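Local coordinates for purine catabolism protein pucG (Bacillus subtilis, PDB 3ISL), which catalyses the pyridoxal-phosphate-dependent transfer of the amino group from (S)-ureidoglycine to glyoxylate, giving oxalurate and glycine in purine catabolism, at residues A[12-16]-A[375-379]; A[57-61]-A[182-186]; A[87-92]-A[137-142]. All blocks are in the same frame, centred on the assembly; numbering follows the deposited sequence.

Contact 1 (A[12-16]-A[375-379]); sequences RTIMT and NVLFV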
loop_
_atom_site.group_PDB
_atom_site.type_symbol
_atom_site.label_atom_id
_atom_site.label_comp_id
_atom_site.label_asym_id
_atom_site.label_seq_id
_atom_site.Cartn_x
_atom_site.Cartn_y
_atom_site.Cartn_z
ATOM N N ARG A 12 2.637 15.522 -17.480
ATOM C CA ARG A 12 3.463 14.671 -18.385
ATOM C C ARG A 12 2.597 13.986 -19.386
ATOM O O ARG A 12 1.382 13.842 -19.215
ATOM C CB ARG A 12 4.240 13.586 -17.588
ATOM C CG ARG A 12 5.206 14.110 -16.520
ATOM C CD ARG A 12 6.115 15.146 -17.059
ATOM N NE ARG A 12 7.388 15.247 -16.328
ATOM C CZ ARG A 12 8.291 16.203 -16.539
ATOM N NH1 ARG A 12 8.022 17.210 -17.387
ATOM N NH2 ARG A 12 9.453 16.164 -15.916
ATOM N N THR A 13 3.247 13.556 -20.458
ATOM C CA THR A 13 2.652 12.636 -21.401
ATOM C C THR A 13 3.324 11.329 -21.118
ATOM O O THR A 13 4.467 11.161 -21.465
ATOM C CB THR A 13 2.994 13.081 -22.799
ATOM O OG1 THR A 13 2.356 14.352 -22.999
ATOM C CG2 THR A 13 2.500 12.062 -23.848
ATOM N N ILE A 14 2.627 10.367 -20.534
ATOM C CA ILE A 14 3.329 9.175 -20.060
ATOM C C ILE A 14 3.151 7.985 -20.978
ATOM O O ILE A 14 2.031 7.429 -21.133
ATOM C CB ILE A 14 2.940 8.740 -18.629
ATOM C CG1 ILE A 14 3.220 9.893 -17.661
ATOM C CG2 ILE A 14 3.770 7.458 -18.227
ATOM C CD1 ILE A 14 2.719 9.627 -16.166
ATOM N N MET A 15 4.283 7.587 -21.560
ATOM C CA MET A 15 4.284 6.525 -22.520
ATOM C C MET A 15 5.316 5.444 -22.142
ATOM O O MET A 15 6.000 4.900 -23.025
ATOM C CB MET A 15 4.530 7.123 -23.969
ATOM C CG MET A 15 3.253 7.922 -24.512
ATOM S SD MET A 15 1.634 7.015 -24.437
ATOM C CE MET A 15 1.538 6.294 -26.080
ATOM N N THR A 16 5.421 5.149 -20.850
ATOM C CA THR A 16 6.249 4.050 -20.347
ATOM C C THR A 16 5.321 2.834 -20.162
ATOM O O THR A 16 4.105 2.964 -20.318
ATOM C CB THR A 16 6.782 4.389 -18.971
ATOM O OG1 THR A 16 5.678 4.508 -18.043
ATOM C CG2 THR A 16 7.605 5.693 -19.001
ATOM N N ASN A 375 -1.762 10.697 -27.498
ATOM C CA ASN A 375 -0.477 10.326 -26.872
ATOM C C ASN A 375 0.379 9.559 -27.908
ATOM O O ASN A 375 1.605 9.758 -28.034
ATOM C CB ASN A 375 -0.700 9.420 -25.657
ATOM C CG ASN A 375 -0.813 10.140 -24.418
ATOM O OD1 ASN A 375 -0.537 9.580 -23.321
ATOM N ND2 ASN A 375 -1.207 11.398 -24.505
ATOM N N VAL A 376 -0.278 8.700 -28.685
ATOM C CA VAL A 376 0.451 8.003 -29.706
ATOM C C VAL A 376 1.014 8.992 -30.726
ATOM O O VAL A 376 2.156 8.931 -31.094
ATOM C CB VAL A 376 -0.429 6.949 -30.389
ATOM C CG1 VAL A 376 0.204 6.572 -31.706
ATOM C CG2 VAL A 376 -0.497 5.716 -29.476
ATOM N N LEU A 377 0.210 9.946 -31.167
ATOM C CA LEU A 377 0.728 10.998 -32.067
ATOM C C LEU A 377 1.849 11.849 -31.424
ATOM O O LEU A 377 2.872 12.124 -32.064
ATOM C CB LEU A 377 -0.433 11.892 -32.529
ATOM C CG LEU A 377 -1.258 11.603 -33.795
ATOM C CD1 LEU A 377 -0.934 10.386 -34.632
ATOM C CD2 LEU A 377 -2.757 11.855 -33.701
ATOM N N PHE A 378 1.683 12.270 -30.173
ATOM C CA PHE A 378 2.688 13.148 -29.556
ATOM C C PHE A 378 4.001 12.428 -29.288
ATOM O O PHE A 378 5.078 13.022 -29.425
ATOM C CB PHE A 378 2.112 13.766 -28.268
ATOM C CG PHE A 378 2.921 14.941 -27.668
ATOM C CD1 PHE A 378 3.723 15.791 -28.445
ATOM C CD2 PHE A 378 2.807 15.232 -26.280
ATOM C CE1 PHE A 378 4.419 16.881 -27.826
ATOM C CE2 PHE A 378 3.497 16.332 -25.683
ATOM C CZ PHE A 378 4.290 17.131 -26.461
ATOM N N VAL A 379 3.936 11.160 -28.899
ATOM C CA VAL A 379 5.156 10.447 -28.600
ATOM C C VAL A 379 5.978 10.266 -29.894
ATOM O O VAL A 379 7.233 10.339 -29.870
ATOM C CB VAL A 379 4.912 9.092 -27.854
ATOM C CG1 VAL A 379 4.425 8.020 -28.852
ATOM C CG2 VAL A 379 6.227 8.620 -27.143
#

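Contact 2 (A[57-61]-A[182-186]); sequences FQTKN and VKVDE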
loop_
_atom_site.group_PDB
_atom_site.type_symbol
_atom_site.label_atom_id
_atom_site.label_comp_id
_atom_site.label_asym_id
_atom_site.label_seq_id
_atom_site.Cartn_x
_atom_site.Cartn_y
_atom_site.Cartn_z
ATOM N N PHE A 57 -11.209 -10.343 -14.210
ATOM C CA PHE A 57 -10.341 -11.525 -14.351
ATOM C C PHE A 57 -10.941 -12.674 -15.151
ATOM O O PHE A 57 -10.259 -13.689 -15.379
ATOM C CB PHE A 57 -9.891 -12.073 -12.987
ATOM C CG PHE A 57 -8.763 -11.295 -12.335
ATOM C CD1 PHE A 57 -7.433 -11.398 -12.809
ATOM C CD2 PHE A 57 -9.018 -10.542 -11.175
ATOM C CE1 PHE A 57 -6.389 -10.708 -12.173
ATOM C CE2 PHE A 57 -7.985 -9.845 -10.524
ATOM C CZ PHE A 57 -6.678 -9.943 -10.991
ATOM N N GLN A 58 -12.194 -12.501 -15.574
ATOM C CA GLN A 58 -12.995 -13.512 -16.272
ATOM C C GLN A 58 -13.035 -14.757 -15.464
ATOM O O GLN A 58 -12.594 -15.853 -15.942
ATOM C CB GLN A 58 -12.535 -13.734 -17.746
ATOM C CG GLN A 58 -12.506 -12.386 -18.528
ATOM C CD GLN A 58 -12.192 -12.531 -20.042
ATOM O OE1 GLN A 58 -11.384 -11.783 -20.608
ATOM N NE2 GLN A 58 -12.838 -13.484 -20.692
ATOM N N THR A 59 -13.581 -14.611 -14.216
ATOM C CA THR A 59 -13.660 -15.746 -13.310
ATOM C C THR A 59 -14.923 -15.767 -12.451
ATOM O O THR A 59 -15.530 -14.727 -12.162
ATOM C CB THR A 59 -12.439 -15.795 -12.370
ATOM O OG1 THR A 59 -12.487 -16.992 -11.622
ATOM C CG2 THR A 59 -12.421 -14.588 -11.348
ATOM N N LYS A 60 -15.303 -16.970 -12.033
ATOM C CA LYS A 60 -16.379 -17.136 -11.078
ATOM C C LYS A 60 -15.884 -17.228 -9.641
ATOM O O LYS A 60 -16.706 -17.441 -8.715
ATOM C CB LYS A 60 -17.201 -18.390 -11.423
ATOM C CG LYS A 60 -17.853 -18.284 -12.797
ATOM C CD LYS A 60 -18.749 -17.028 -12.930
ATOM C CE LYS A 60 -19.323 -16.946 -14.375
ATOM N NZ LYS A 60 -19.308 -15.547 -14.897
ATOM N N ASN A 61 -14.573 -17.151 -9.451
ATOM C CA ASN A 61 -13.972 -17.397 -8.117
ATOM C C ASN A 61 -14.664 -16.544 -7.043
ATOM O O ASN A 61 -14.838 -15.316 -7.245
ATOM C CB ASN A 61 -12.491 -16.956 -8.095
ATOM C CG ASN A 61 -11.564 -17.919 -8.796
ATOM O OD1 ASN A 61 -11.889 -19.085 -8.971
ATOM N ND2 ASN A 61 -10.370 -17.422 -9.197
ATOM N N VAL A 182 -7.031 -11.684 -20.338
ATOM C CA VAL A 182 -6.683 -12.665 -19.306
ATOM C C VAL A 182 -7.888 -13.505 -18.925
ATOM O O VAL A 182 -8.922 -12.981 -18.610
ATOM C CB VAL A 182 -5.704 -12.184 -18.158
ATOM C CG1 VAL A 182 -5.220 -10.786 -18.266
ATOM C CG2 VAL A 182 -5.915 -12.778 -16.734
ATOM N N LYS A 183 -7.774 -14.819 -19.023
ATOM C CA LYS A 183 -8.985 -15.580 -18.835
ATOM C C LYS A 183 -8.676 -16.590 -17.754
ATOM O O LYS A 183 -8.181 -17.671 -18.047
ATOM C CB LYS A 183 -9.427 -16.220 -20.195
ATOM C CG LYS A 183 -9.608 -15.231 -21.368
ATOM C CD LYS A 183 -9.830 -16.081 -22.704
ATOM C CE LYS A 183 -10.935 -15.507 -23.629
ATOM N NZ LYS A 183 -11.146 -16.444 -24.927
ATOM N N VAL A 184 -8.906 -16.238 -16.493
ATOM C CA VAL A 184 -8.489 -17.155 -15.487
ATOM C C VAL A 184 -9.223 -18.488 -15.427
ATOM O O VAL A 184 -8.557 -19.510 -15.199
ATOM C CB VAL A 184 -8.116 -16.574 -14.042
ATOM C CG1 VAL A 184 -7.517 -15.124 -14.023
ATOM C CG2 VAL A 184 -9.090 -16.971 -12.933
ATOM N N ASP A 185 -10.550 -18.509 -15.581
ATOM C CA ASP A 185 -11.236 -19.813 -15.636
ATOM C C ASP A 185 -10.852 -20.635 -16.843
ATOM O O ASP A 185 -10.439 -21.807 -16.698
ATOM C CB ASP A 185 -12.760 -19.703 -15.500
ATOM C CG ASP A 185 -13.155 -19.268 -14.086
ATOM O OD1 ASP A 185 -12.241 -19.098 -13.261
ATOM O OD2 ASP A 185 -14.332 -19.065 -13.799
ATOM N N GLU A 186 -10.931 -20.011 -18.012
ATOM C CA GLU A 186 -10.640 -20.728 -19.248
ATOM C C GLU A 186 -9.213 -21.283 -19.307
ATOM O O GLU A 186 -8.998 -22.326 -19.905
ATOM C CB GLU A 186 -10.871 -19.836 -20.466
ATOM C CG GLU A 186 -12.231 -20.062 -21.028
ATOM C CD GLU A 186 -12.484 -19.320 -22.361
ATOM O OE1 GLU A 186 -13.437 -18.484 -22.364
ATOM O OE2 GLU A 186 -11.717 -19.556 -23.356
HETATM O O HOH W 1 -11.955 -17.372 -18.232
HETATM O O HOH W 2 -11.362 -20.672 -11.363
#

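Contact 3 (A[87-92]-A[137-142]); sequences DDVLIP and PKIVAM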
loop_
_atom_site.group_PDB
_atom_site.type_symbol
_atom_site.label_atom_id
_atom_site.label_comp_id
_atom_site.label_asym_id
_atom_site.label_seq_id
_atom_site.Cartn_x
_atom_site.Cartn_y
_atom_site.Cartn_z
ATOM N N ASP A 87 8.594 -27.044 -0.369
ATOM C CA ASP A 87 7.740 -27.184 -1.569
ATOM C C ASP A 87 8.535 -26.955 -2.877
ATOM O O ASP A 87 9.366 -26.053 -2.985
ATOM C CB ASP A 87 6.523 -26.251 -1.534
ATOM C CG ASP A 87 5.551 -26.604 -0.415
ATOM O OD1 ASP A 87 5.548 -27.777 0.054
ATOM O OD2 ASP A 87 4.791 -25.700 -0.008
ATOM N N ASP A 88 8.283 -27.795 -3.866
ATOM C CA ASP A 88 8.863 -27.609 -5.193
ATOM C C ASP A 88 8.053 -26.562 -5.978
ATOM O O ASP A 88 6.828 -26.631 -6.008
ATOM C CB ASP A 88 8.826 -28.923 -5.933
ATOM C CG ASP A 88 9.846 -29.930 -5.407
ATOM O OD1 ASP A 88 11.021 -29.571 -5.232
ATOM O OD2 ASP A 88 9.467 -31.105 -5.247
ATOM N N VAL A 89 8.750 -25.614 -6.609
ATOM C CA VAL A 89 8.129 -24.531 -7.346
ATOM C C VAL A 89 8.869 -24.375 -8.671
ATOM O O VAL A 89 10.068 -24.102 -8.705
ATOM C CB VAL A 89 8.175 -23.187 -6.528
ATOM C CG1 VAL A 89 7.599 -21.996 -7.359
ATOM C CG2 VAL A 89 7.461 -23.311 -5.110
ATOM N N LEU A 90 8.127 -24.541 -9.760
ATOM C CA LEU A 90 8.674 -24.455 -11.104
ATOM C C LEU A 90 8.414 -23.023 -11.614
ATOM O O LEU A 90 7.285 -22.587 -11.662
ATOM C CB LEU A 90 7.918 -25.387 -12.041
ATOM C CG LEU A 90 8.607 -26.016 -13.264
ATOM C CD1 LEU A 90 7.658 -26.172 -14.455
ATOM C CD2 LEU A 90 10.031 -25.583 -13.682
ATOM N N ILE A 91 9.446 -22.348 -12.063
ATOM C CA ILE A 91 9.270 -20.993 -12.548
ATOM C C ILE A 91 9.944 -20.891 -13.912
ATOM O O ILE A 91 11.163 -20.845 -13.994
ATOM C CB ILE A 91 9.875 -19.974 -11.576
ATOM C CG1 ILE A 91 9.400 -20.285 -10.141
ATOM C CG2 ILE A 91 9.485 -18.517 -12.002
ATOM C CD1 ILE A 91 9.964 -19.368 -9.027
ATOM N N PRO A 92 9.153 -20.841 -14.974
ATOM C CA PRO A 92 9.785 -20.617 -16.269
ATOM C C PRO A 92 9.971 -19.115 -16.431
ATOM O O PRO A 92 9.006 -18.388 -16.421
ATOM C CB PRO A 92 8.755 -21.167 -17.300
ATOM C CG PRO A 92 7.650 -21.810 -16.512
ATOM C CD PRO A 92 7.715 -21.116 -15.098
ATOM N N PRO A 137 5.735 -30.250 -9.470
ATOM C CA PRO A 137 5.810 -29.203 -8.453
ATOM C C PRO A 137 4.468 -29.006 -7.740
ATOM O O PRO A 137 3.390 -29.227 -8.331
ATOM C CB PRO A 137 6.164 -27.966 -9.293
ATOM C CG PRO A 137 5.418 -28.193 -10.534
ATOM C CD PRO A 137 5.598 -29.684 -10.819
ATOM N N LYS A 138 4.496 -28.574 -6.493
ATOM C CA LYS A 138 3.249 -28.102 -5.868
ATOM C C LYS A 138 2.734 -26.855 -6.655
ATOM O O LYS A 138 1.517 -26.641 -6.844
ATOM C CB LYS A 138 3.482 -27.787 -4.358
ATOM C CG LYS A 138 2.305 -27.155 -3.655
ATOM C CD LYS A 138 2.598 -26.889 -2.145
ATOM C CE LYS A 138 1.388 -26.410 -1.401
ATOM N NZ LYS A 138 1.741 -26.074 0.014
ATOM N N ILE A 139 3.670 -26.056 -7.138
ATOM C CA ILE A 139 3.322 -24.751 -7.692
ATOM C C ILE A 139 4.097 -24.470 -8.979
ATOM O O ILE A 139 5.334 -24.715 -9.055
ATOM C CB ILE A 139 3.699 -23.600 -6.724
ATOM C CG1 ILE A 139 2.926 -23.771 -5.415
ATOM C CG2 ILE A 139 3.461 -22.167 -7.410
ATOM C CD1 ILE A 139 3.573 -23.167 -4.304
ATOM N N VAL A 140 3.374 -23.949 -9.973
ATOM C CA VAL A 140 4.056 -23.301 -11.068
ATOM C C VAL A 140 3.691 -21.843 -11.141
ATOM O O VAL A 140 2.517 -21.476 -11.151
ATOM C CB VAL A 140 4.043 -24.112 -12.412
ATOM C CG1 VAL A 140 3.364 -25.500 -12.351
ATOM C CG2 VAL A 140 3.943 -23.292 -13.701
ATOM N N ALA A 141 4.746 -21.016 -11.106
ATOM C CA ALA A 141 4.604 -19.572 -11.001
ATOM C C ALA A 141 5.147 -18.986 -12.266
ATOM O O ALA A 141 6.280 -19.288 -12.652
ATOM C CB ALA A 141 5.384 -19.007 -9.767
ATOM N N MET A 142 4.392 -18.089 -12.877
ATOM C CA MET A 142 4.828 -17.536 -14.141
ATOM C C MET A 142 4.305 -16.114 -14.445
ATOM O O MET A 142 3.214 -15.765 -14.028
ATOM C CB MET A 142 4.324 -18.466 -15.237
ATOM C CG MET A 142 5.205 -18.518 -16.437
ATOM S SD MET A 142 4.405 -19.646 -17.614
ATOM C CE MET A 142 5.285 -19.086 -19.063
#

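Contact 1 (A[12-16]-A[375-379])
Met15 lays its bent side chain over the near side of helix 373-389, overlapping Asn375, Val376 and Val379. The contact belongs to the smaller, C-terminal domain of this fold type I aminotransferase, where the N-terminal strand 13-14 pairs in parallel with strand 348-349 and the helix lies against the pair. Thr13 and Met15 alternate with Ile14, so the first two face the helix while Ile14 turns the other way. CG of Met15 stands beside its own backbone N (chi1 -72°), and further bends at chi2 and chi3 carry the thioether across Asn375. Met15 SD lies 3.6 Å from Asn375 CB, and the terminal Met15 CE ends 4.0 Å from Val376 CG2. Thr13 meets Asn375 and Phe378. Its OG1 comes to the edge of the Phe378 ring, close to the ring plane, 3.4 Å from CD2 and 3.5 Å from CE2. The methyl group, anti to the backbone N, runs past Asn375 in the opposite direction, with Thr13 CG2 3.9 Å from Asn375 CG. That placement puts the hydroxyl at the ring and the methyl beside the Asn375 side chain. The helix is joined to the strand here by side-chain packing, while the backbone of 12-16 is bonded elsewhere: Thr13 and Met15 pair with Glu349, and Ile14 O accepts from Ser370 OG. Ile14, directed away from the helix, packs on Val34 of the second subunit, and Arg12 makes a salt bridge with Asp39 of that subunit. Val379 packs against the root of the Met15 chain, its CG2 resting 3.9 Å from Met15 CB and its CB 3.9 Å from Met15 CG.

Contact 2 (A[57-61]-A[182-186])
A Schellman motif with positive phi at Gln58 ends helix 40-56, and the carbonyls of Phe57 and Gln58 meet the backbone N of Val184 and Asp185. Val184 N donates to Phe57 O at 3.1 Å. Asp185 N makes only a weak, long bond to Gln58 O, which also receives a water that in turn accepts from Glu186 N. The carboxylate of Asp185 then grips the next turn. Thr59 OG1 donates to Asp185 OD1 at 2.7 Å, and Lys60 N reaches Asp185 OD2 at 2.9 Å. One donor for each oxygen fixes the rotation of the carboxylate; both come on the syn side, 34° and 28° out of its plane. With OG1 swung anti to the backbone N of Thr59 (chi1 -173°), the same hydroxyl faces Asp185 and accepts from Asn61 N at 3.0 Å. Replacing Asp185 by alanine removes both acceptors and would probably leave the Thr59 hydroxyl and Lys60 N without their mates, and the turn freer to shift. Apolar contact fills the inner side: Val184 CG1 lies 3.9 Å from Phe57 CD1, and Val184 CG2 packs 3.6 Å from Thr59 CB. Phe57 continues inward onto Pro208 and Ala192 of the large-domain sheet. Gln58, extended beyond CG, crosses Lys183, with Gln58 NE2 3.7 Å from Lys183 CG. The join thus ties a Schellman helix end to an ST turn, in which Thr59 OG1 takes the N-H two residues on, as the chain heads into strand 63-68.

Contact 3 (A[87-92]-A[137-142])
Val89 and Ile139 lie side by side on one face of a parallel strand pair, pointing the same way, with Val89 CG2 4.0 Å from Ile139 CD1. Each puts a methyl anti to its own backbone N, CG1 in Val89 (chi1 176°) and CG2 in Ile139, so these two branches run abreast as well. Leu90 and Val140 occupy the other face. There Leu90 CB meets Val140 CB at 4.1 Å and Pro137 CG at 4.0 Å, beneath helix 125-135. Leu90 grips the partner strand in both directions: its N donates to Ile139 O at 2.9 Å, and its O accepts from Ala141 N at 3.0 Å. Further along, Pro92 CD sits 3.9 Å from Met142 CG, the two side chains crossing at about a right angle. Strands 88-93 and 139-143 are neighbours in the seven-stranded sheet of the large domain, linked through helix 96-107, strand 111-116 and helix 125-135. At the opposite end Lys138 is fully extended from chi1 (174°) onward and brings NZ 3.1 Å from Asp87 OD2, 45° above the carboxylate plane. Asp87 OD2 also accepts from Glu84 N, and Lys138 NZ donates to Val82 O, so the ion pair has backbone partners at both ends, which would probably hold it in place. The side-chain chemistry is thus polar where the strand pair begins and largely apolar beyond.

In the fold
The three contacts span both domains of the subunit. Along the chain, contact 3 falls between the two segments of contact 2, and both fall between those of contact 1. Contacts 2 and 3 belong to the large domain, their centres 20 Å apart and their nearest atoms about 10 Å apart. Contact 1 lies beyond the centre of the chain from both, at 31 and 38 Å between centres. The cofactor sits among them: the side chains of Ile14, Val182 and Met142 stand about 12, 11 and 10 Å from pyridoxal phosphate. Just past Met142 the chain supplies Val143 and Gly145 to the cofactor pocket, a pocket that also includes Lys198, the residue that carries the cofactor but is unmodified here.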